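Local coordinates for protein paenibacillus xanthan lyase (Paenibacillus, PDB 6F2P) that cleaves the polysaccharide xanthan as a lyase, with a catalytic module probably of the family 8 type followed by calcium-binding beta-sandwich domains, at residues T953-M966 and G1006-I1020. Residues are numbered along the deposited sequence; the frame is centred on the assembly and turned at random.
Sequences TPNVPISGTYQVYM and GTYSFNAGSTGAIKI
The ring of Phe-1010 is the bump to start from: it fills the hollow between Val-956, Tyr-962 and Val-964. Its CD2 lies 3.7 Å from CB of Tyr-962, while CG2 of Val-964 meets the ring edge, 3.8 Å from CE2. Nearer the backbone, CG2 of Val-956 comes within 4.1 Å of CB of Phe-1010. The two methyls of Val-964 divide the work: CG1, anti to the backbone N (chi1 175°), points away from the ring and meets CD1 of Ile-1018 tip to tip at 3.6 Å. Further along, the bent end of Met-966 brings CE against CD1 of Ile-1020, 3.7 Å away. These apolar side chains fill the gap between the two facing sheets of a beta-sandwich, the Golvesin C-terminal domain: 960-966 and 1006-1010 pair antiparallel in one sheet, and 1017-1020 belongs to the other, its axis about 10.3 Å from that of 960-966. Tyr-962 and Tyr-1008 exchange backbone hydrogen bonds, as do Gly-960 and Phe-1010. The Tyr-962 ring continues toward the loop, where OH gives a hydrogen bond of 2.7 Å to O of Ile-958, on a lone pair. A leucine in its place would probably leave that carbonyl without its hydroxyl partner and open a gap toward the loop, where the outer ring lay. Past the strands the two connections stay joined: Val-956 and Gly-1013 exchange backbone bonds, and OG of Ser-959 accepts N-H of Ala-1012 at 2.8 Å. Gly-1016 offers no bump, leaving the Phe-1010 ring room; its N-H bonds to a water that also lies against O of Pro-954.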
ATOM      1  N   THR A 953      37.199 -33.943 -23.377  1.00 44.87           N
ATOM      2  CA  THR A 953      35.801 -34.034 -22.957  1.00 46.36           C
ATOM      3  C   THR A 953      35.210 -32.648 -22.689  1.00 49.05           C
ATOM      4  O   THR A 953      35.442 -32.066 -21.630  1.00 51.58           O
ATOM      5  CB  THR A 953      35.637 -34.918 -21.696  1.00 42.94           C
ATOM      6  OG1 THR A 953      36.269 -36.188 -21.909  1.00 43.38           O
ATOM      7  CG2 THR A 953      34.160 -35.132 -21.371  1.00 38.23           C
ATOM      8  N   PRO A 954      34.442 -32.114 -23.654  1.00 54.41           N
ATOM      9  CA  PRO A 954      33.814 -30.796 -23.501  1.00 50.22           C
ATOM     10  C   PRO A 954      32.591 -30.841 -22.596  1.00 51.37           C
ATOM     11  O   PRO A 954      31.980 -31.898 -22.429  1.00 50.72           O
ATOM     12  CB  PRO A 954      33.369 -30.459 -24.923  1.00 41.55           C
ATOM     13  CG  PRO A 954      33.088 -31.784 -25.527  1.00 51.66           C
ATOM     14  CD  PRO A 954      34.137 -32.714 -24.965  1.00 51.41           C
ATOM     15  N   ASN A 955      32.248 -29.694 -22.019  1.00 51.40           N
ATOM     16  CA  ASN A 955      31.024 -29.554 -21.248  1.00 54.03           C
ATOM     17  C   ASN A 955      29.952 -28.919 -22.129  1.00 50.16           C
ATOM     18  O   ASN A 955      29.947 -27.706 -22.350  1.00 46.09           O
ATOM     19  CB  ASN A 955      31.270 -28.699 -20.007  1.00 57.27           C
ATOM     20  CG  ASN A 955      30.152 -28.810 -18.991  1.00 53.22           C
ATOM     21  OD1 ASN A 955      29.041 -29.241 -19.309  1.00 56.50           O
ATOM     22  ND2 ASN A 955      30.441 -28.416 -17.756  1.00 56.75           N
ATOM     23  N   VAL A 956      29.057 -29.750 -22.649  1.00 49.57           N
ATOM     24  CA  VAL A 956      28.045 -29.281 -23.584  1.00 48.76           C
ATOM     25  C   VAL A 956      26.930 -28.575 -22.814  1.00 44.31           C
ATOM     26  O   VAL A 956      26.284 -29.178 -21.956  1.00 45.37           O
ATOM     27  CB  VAL A 956      27.514 -30.443 -24.466  1.00 42.64           C
ATOM     28  CG1 VAL A 956      26.429 -29.964 -25.398  1.00 41.59           C
ATOM     29  CG2 VAL A 956      28.647 -31.040 -25.270  1.00 36.37           C
ATOM     30  N   PRO A 957      26.726 -27.279 -23.101  1.00 45.05           N
ATOM     31  CA  PRO A 957      25.757 -26.448 -22.376  1.00 43.54           C
ATOM     32  C   PRO A 957      24.319 -26.903 -22.602  1.00 45.40           C
ATOM     33  O   PRO A 957      23.559 -27.079 -21.644  1.00 47.90           O
ATOM     34  CB  PRO A 957      25.967 -25.056 -22.988  1.00 38.19           C
ATOM     35  CG  PRO A 957      27.354 -25.091 -23.544  1.00 34.61           C
ATOM     36  CD  PRO A 957      27.514 -26.486 -24.060  1.00 38.15           C
ATOM     37  N   ILE A 958      23.960 -27.090 -23.867  1.00 41.32           N
ATOM     38  CA  ILE A 958      22.601 -27.444 -24.257  1.00 49.22           C
ATOM     39  C   ILE A 958      22.644 -28.665 -25.163  1.00 46.32           C
ATOM     40  O   ILE A 958      23.461 -28.725 -26.082  1.00 46.62           O
ATOM     41  CB  ILE A 958      21.927 -26.298 -25.061  1.00 44.79           C
ATOM     42  CG1 ILE A 958      22.023 -24.965 -24.318  1.00 43.36           C
ATOM     43  CG2 ILE A 958      20.477 -26.636 -25.379  1.00 44.28           C
ATOM     44  CD1 ILE A 958      21.316 -23.822 -25.027  1.00 50.13           C
ATOM     45  N   SER A 959      21.769 -29.634 -24.914  1.00 44.78           N
ATOM     46  CA  SER A 959      21.612 -30.748 -25.844  1.00 45.37           C
ATOM     47  C   SER A 959      21.292 -30.211 -27.236  1.00 45.15           C
ATOM     48  O   SER A 959      20.565 -29.221 -27.379  1.00 45.43           O
ATOM     49  CB  SER A 959      20.511 -31.699 -25.378  1.00 38.56           C
ATOM     50  OG  SER A 959      20.871 -32.329 -24.160  1.00 53.66           O
ATOM     51  N   GLY A 960      21.856 -30.844 -28.260  1.00 39.51           N
ATOM     52  CA  GLY A 960      21.614 -30.405 -29.620  1.00 39.66           C
ATOM     53  C   GLY A 960      22.656 -30.874 -30.608  1.00 37.98           C
ATOM     54  O   GLY A 960      23.437 -31.782 -30.319  1.00 39.02           O
ATOM     55  N   THR A 961      22.665 -30.248 -31.781  1.00 32.55           N
ATOM     56  CA  THR A 961      23.588 -30.626 -32.840  1.00 37.19           C
ATOM     57  C   THR A 961      24.804 -29.708 -32.852  1.00 35.81           C
ATOM     58  O   THR A 961      24.671 -28.482 -32.855  1.00 35.24           O
ATOM     59  CB  THR A 961      22.896 -30.597 -34.209  1.00 35.70           C
ATOM     60  OG1 THR A 961      21.748 -31.450 -34.172  1.00 33.67           O
ATOM     61  CG2 THR A 961      23.837 -31.080 -35.292  1.00 26.96           C
ATOM     62  N   TYR A 962      25.988 -30.308 -32.860  1.00 28.77           N
ATOM     63  CA  TYR A 962      27.230 -29.549 -32.789  1.00 32.70           C
ATOM     64  C   TYR A 962      28.252 -29.959 -33.839  1.00 36.17           C
ATOM     65  O   TYR A 962      28.602 -31.139 -33.952  1.00 36.88           O
ATOM     66  CB  TYR A 962      27.883 -29.736 -31.428  1.00 29.28           C
ATOM     67  CG  TYR A 962      27.201 -29.036 -30.293  1.00 37.82           C
ATOM     68  CD1 TYR A 962      26.162 -29.643 -29.606  1.00 36.08           C
ATOM     69  CD2 TYR A 962      27.614 -27.775 -29.885  1.00 39.32           C
ATOM     70  CE1 TYR A 962      25.543 -29.009 -28.554  1.00 39.48           C
ATOM     71  CE2 TYR A 962      27.004 -27.133 -28.833  1.00 38.34           C
ATOM     72  CZ  TYR A 962      25.970 -27.755 -28.170  1.00 40.96           C
ATOM     73  OH  TYR A 962      25.362 -27.118 -27.117  1.00 38.91           O
ATOM     74  N   GLN A 963      28.746 -28.972 -34.582  1.00 33.00           N
ATOM     75  CA  GLN A 963      29.898 -29.155 -35.456  1.00 33.48           C
ATOM     76  C   GLN A 963      31.171 -29.346 -34.634  1.00 34.41           C
ATOM     77  O   GLN A 963      31.460 -28.566 -33.725  1.00 32.41           O
ATOM     78  CB  GLN A 963      30.045 -27.959 -36.391  1.00 28.40           C
ATOM     79  CG  GLN A 963      28.906 -27.841 -37.373  1.00 29.77           C
ATOM     80  CD  GLN A 963      29.123 -26.740 -38.380  1.00 37.51           C
ATOM     81  OE1 GLN A 963      29.800 -25.749 -38.100  1.00 37.16           O
ATOM     82  NE2 GLN A 963      28.555 -26.909 -39.572  1.00 37.22           N
ATOM     83  N   VAL A 964      31.924 -30.393 -34.954  1.00 38.70           N
ATOM     84  CA  VAL A 964      33.152 -30.702 -34.226  1.00 34.91           C
ATOM     85  C   VAL A 964      34.398 -30.297 -35.027  1.00 36.93           C
ATOM     86  O   VAL A 964      34.690 -30.882 -36.073  1.00 37.65           O
ATOM     87  CB  VAL A 964      33.211 -32.203 -33.854  1.00 30.97           C
ATOM     88  CG1 VAL A 964      34.535 -32.551 -33.207  1.00 34.79           C
ATOM     89  CG2 VAL A 964      32.052 -32.570 -32.937  1.00 27.07           C
ATOM     90  N   TYR A 965      35.115 -29.282 -34.541  1.00 37.75           N
ATOM     91  CA  TYR A 965      36.353 -28.829 -35.184  1.00 36.32           C
ATOM     92  C   TYR A 965      37.592 -29.260 -34.414  1.00 39.38           C
ATOM     93  O   TYR A 965      37.528 -29.534 -33.218  1.00 39.47           O
ATOM     94  CB  TYR A 965      36.381 -27.310 -35.325  1.00 32.58           C
ATOM     95  CG  TYR A 965      35.302 -26.741 -36.206  1.00 39.36           C
ATOM     96  CD1 TYR A 965      34.026 -26.515 -35.710  1.00 34.84           C
ATOM     97  CD2 TYR A 965      35.561 -26.411 -37.528  1.00 36.02           C
ATOM     98  CE1 TYR A 965      33.034 -25.992 -36.507  1.00 34.03           C
ATOM     99  CE2 TYR A 965      34.572 -25.881 -38.336  1.00 40.65           C
ATOM    100  CZ  TYR A 965      33.309 -25.673 -37.816  1.00 37.99           C
ATOM    101  OH  TYR A 965      32.311 -25.143 -38.600  1.00 42.02           O
ATOM    102  N   MET A 966      38.724 -29.313 -35.109  1.00 45.87           N
ATOM    103  CA  MET A 966      40.006 -29.577 -34.463  1.00 42.21           C
ATOM    104  C   MET A 966      41.146 -28.803 -35.131  1.00 46.21           C
ATOM    105  O   MET A 966      41.180 -28.634 -36.355  1.00 39.33           O
ATOM    106  CB  MET A 966      40.314 -31.073 -34.438  1.00 37.73           C
ATOM    107  CG  MET A 966      41.647 -31.401 -33.783  1.00 49.45           C
ATOM    108  SD  MET A 966      42.088 -33.147 -33.811  1.00 36.55           S
ATOM    109  CE  MET A 966      40.919 -33.835 -32.637  1.00 24.39           C
ATOM    110  N   GLY A1006      33.249 -33.420 -38.107  1.00 37.37           N
ATOM    111  CA  GLY A1006      31.909 -33.917 -38.345  1.00 31.32           C
ATOM    112  C   GLY A1006      30.849 -33.129 -37.606  1.00 39.84           C
ATOM    113  O   GLY A1006      31.147 -32.150 -36.921  1.00 42.62           O
ATOM    114  N   THR A1007      29.602 -33.558 -37.749  1.00 35.82           N
ATOM    115  CA  THR A1007      28.488 -32.894 -37.092  1.00 30.04           C
ATOM    116  C   THR A1007      27.595 -33.955 -36.446  1.00 32.48           C
ATOM    117  O   THR A1007      27.101 -34.855 -37.120  1.00 37.60           O
ATOM    118  CB  THR A1007      27.712 -32.024 -38.095  1.00 34.62           C
ATOM    119  OG1 THR A1007      28.631 -31.175 -38.793  1.00 38.08           O
ATOM    120  CG2 THR A1007      26.694 -31.155 -37.391  1.00 32.53           C
ATOM    121  N   TYR A1008      27.413 -33.861 -35.131  1.00 34.51           N
ATOM    122  CA  TYR A1008      26.758 -34.922 -34.364  1.00 32.03           C
ATOM    123  C   TYR A1008      25.813 -34.366 -33.309  1.00 34.84           C
ATOM    124  O   TYR A1008      25.861 -33.180 -32.982  1.00 37.66           O
ATOM    125  CB  TYR A1008      27.808 -35.815 -33.688  1.00 32.21           C
ATOM    126  CG  TYR A1008      28.870 -36.319 -34.639  1.00 40.12           C
ATOM    127  CD1 TYR A1008      28.706 -37.520 -35.318  1.00 33.71           C
ATOM    128  CD2 TYR A1008      30.035 -35.587 -34.869  1.00 34.84           C
ATOM    129  CE1 TYR A1008      29.668 -37.980 -36.198  1.00 32.31           C
ATOM    130  CE2 TYR A1008      31.005 -36.041 -35.749  1.00 35.98           C
ATOM    131  CZ  TYR A1008      30.815 -37.238 -36.412  1.00 36.64           C
ATOM    132  OH  TYR A1008      31.769 -37.698 -37.292  1.00 39.88           O
ATOM    133  N   SER A1009      24.947 -35.228 -32.785  1.00 34.08           N
ATOM    134  CA  SER A1009      24.077 -34.852 -31.678  1.00 32.17           C
ATOM    135  C   SER A1009      24.785 -35.119 -30.367  1.00 31.90           C
ATOM    136  O   SER A1009      25.318 -36.200 -30.150  1.00 35.92           O
ATOM    137  CB  SER A1009      22.773 -35.644 -31.716  1.00 28.09           C
ATOM    138  OG  SER A1009      21.986 -35.267 -32.827  1.00 40.24           O
ATOM    139  N   PHE A1010      24.799 -34.125 -29.492  1.00 36.67           N
ATOM    140  CA  PHE A1010      25.363 -34.308 -28.164  1.00 39.56           C
ATOM    141  C   PHE A1010      24.311 -34.019 -27.101  1.00 38.86           C
ATOM    142  O   PHE A1010      23.429 -33.181 -27.292  1.00 35.11           O
ATOM    143  CB  PHE A1010      26.558 -33.381 -27.944  1.00 33.13           C
ATOM    144  CG  PHE A1010      27.761 -33.720 -28.771  1.00 29.37           C
ATOM    145  CD1 PHE A1010      28.690 -34.650 -28.320  1.00 32.99           C
ATOM    146  CD2 PHE A1010      27.982 -33.090 -29.990  1.00 32.51           C
ATOM    147  CE1 PHE A1010      29.819 -34.956 -29.078  1.00 28.70           C
ATOM    148  CE2 PHE A1010      29.105 -33.390 -30.758  1.00 30.80           C
ATOM    149  CZ  PHE A1010      30.027 -34.324 -30.298  1.00 28.02           C
ATOM    150  N   ASN A1011      24.409 -34.720 -25.979  1.00 44.25           N
ATOM    151  CA  ASN A1011      23.602 -34.389 -24.818  1.00 51.72           C
ATOM    152  C   ASN A1011      24.329 -33.347 -23.987  1.00 46.82           C
ATOM    153  O   ASN A1011      25.560 -33.275 -24.006  1.00 43.89           O
ATOM    154  CB  ASN A1011      23.325 -35.635 -23.973  1.00 52.47           C
ATOM    155  CG  ASN A1011      22.517 -36.679 -24.722  1.00 53.00           C
ATOM    156  OD1 ASN A1011      23.036 -37.729 -25.099  1.00 55.68           O
ATOM    157  ND2 ASN A1011      21.238 -36.393 -24.939  1.00 57.38           N
ATOM    158  N   ALA A1012      23.567 -32.526 -23.276  1.00 46.65           N
ATOM    159  CA  ALA A1012      24.154 -31.603 -22.324  1.00 49.98           C
ATOM    160  C   ALA A1012      24.890 -32.415 -21.261  1.00 45.92           C
ATOM    161  O   ALA A1012      24.375 -33.420 -20.769  1.00 51.24           O
ATOM    162  CB  ALA A1012      23.081 -30.729 -21.696  1.00 47.77           C
ATOM    163  N   GLY A1013      26.106 -32.000 -20.930  1.00 35.29           N
ATOM    164  CA  GLY A1013      26.895 -32.725 -19.954  1.00 44.61           C
ATOM    165  C   GLY A1013      28.262 -33.114 -20.476  1.00 50.66           C
ATOM    166  O   GLY A1013      28.805 -32.449 -21.362  1.00 45.51           O
ATOM    167  N   SER A1014      28.819 -34.192 -19.925  1.00 48.50           N
ATOM    168  CA  SER A1014      30.157 -34.650 -20.307  1.00 51.95           C
ATOM    169  C   SER A1014      30.200 -36.121 -20.734  1.00 53.27           C
ATOM    170  O   SER A1014      31.188 -36.821 -20.483  1.00 56.17           O
ATOM    171  CB  SER A1014      31.153 -34.407 -19.169  1.00 49.89           C
ATOM    172  OG  SER A1014      31.358 -33.022 -18.951  1.00 56.92           O
ATOM    173  N   THR A1015      29.129 -36.577 -21.381  1.00 48.51           N
ATOM    174  CA  THR A1015      29.037 -37.953 -21.871  1.00 43.29           C
ATOM    175  C   THR A1015      29.584 -38.079 -23.289  1.00 44.30           C
ATOM    176  O   THR A1015      29.497 -39.138 -23.911  1.00 45.43           O
ATOM    177  CB  THR A1015      27.592 -38.445 -21.866  1.00 39.02           C
ATOM    178  OG1 THR A1015      26.713 -37.325 -22.047  1.00 46.98           O
ATOM    179  CG2 THR A1015      27.275 -39.140 -20.549  1.00 35.73           C
ATOM    180  N   GLY A1016      30.135 -36.988 -23.799  1.00 34.55           N
ATOM    181  CA  GLY A1016      30.716 -36.989 -25.121  1.00 38.67           C
ATOM    182  C   GLY A1016      32.205 -36.749 -25.035  1.00 47.74           C
ATOM    183  O   GLY A1016      32.670 -36.033 -24.149  1.00 51.37           O
ATOM    184  N   ALA A1017      32.957 -37.351 -25.951  1.00 42.12           N
ATOM    185  CA  ALA A1017      34.405 -37.209 -25.943  1.00 37.10           C
ATOM    186  C   ALA A1017      34.977 -37.180 -27.351  1.00 41.01           C
ATOM    187  O   ALA A1017      34.368 -37.669 -28.302  1.00 41.59           O
ATOM    188  CB  ALA A1017      35.041 -38.322 -25.138  1.00 32.17           C
ATOM    189  N   ILE A1018      36.155 -36.586 -27.470  1.00 39.49           N
ATOM    190  CA  ILE A1018      36.867 -36.536 -28.730  1.00 36.68           C
ATOM    191  C   ILE A1018      38.291 -36.986 -28.460  1.00 41.97           C
ATOM    192  O   ILE A1018      39.101 -36.213 -27.945  1.00 41.85           O
ATOM    193  CB  ILE A1018      36.862 -35.118 -29.309  1.00 35.31           C
ATOM    194  CG1 ILE A1018      35.422 -34.639 -29.490  1.00 36.26           C
ATOM    195  CG2 ILE A1018      37.604 -35.077 -30.632  1.00 32.44           C
ATOM    196  CD1 ILE A1018      35.307 -33.165 -29.756  1.00 45.38           C
ATOM    197  N   LYS A1019      38.579 -38.243 -28.792  1.00 43.55           N
ATOM    198  CA  LYS A1019      39.865 -38.864 -28.476  1.00 36.91           C
ATOM    199  C   LYS A1019      40.793 -38.931 -29.688  1.00 41.56           C
ATOM    200  O   LYS A1019      40.355 -39.183 -30.812  1.00 40.23           O
ATOM    201  CB  LYS A1019      39.660 -40.270 -27.894  1.00 35.44           C
ATOM    202  CG  LYS A1019      40.959 -40.960 -27.479  1.00 51.09           C
ATOM    203  CD  LYS A1019      40.775 -42.453 -27.213  1.00 45.94           C
ATOM    204  CE  LYS A1019      39.995 -42.721 -25.934  1.00 48.05           C
ATOM    205  NZ  LYS A1019      39.982 -44.180 -25.609  1.00 53.60           N
ATOM    206  N   ILE A1020      42.078 -38.693 -29.446  1.00 44.69           N
ATOM    207  CA  ILE A1020      43.106 -38.871 -30.459  1.00 42.91           C
ATOM    208  C   ILE A1020      43.939 -40.091 -30.095  1.00 47.22           C
ATOM    209  O   ILE A1020      44.555 -40.126 -29.034  1.00 52.55           O
ATOM    210  CB  ILE A1020      44.016 -37.638 -30.550  1.00 44.52           C
ATOM    211  CG1 ILE A1020      43.225 -36.441 -31.083  1.00 41.46           C
ATOM    212  CG2 ILE A1020      45.209 -37.922 -31.438  1.00 41.15           C
ATOM    213  CD1 ILE A1020      43.990 -35.138 -31.040  1.00 45.76           C
TER
HETATM  214  O   HOH W   1      30.407 -34.162 -23.772  1.00 37.93           O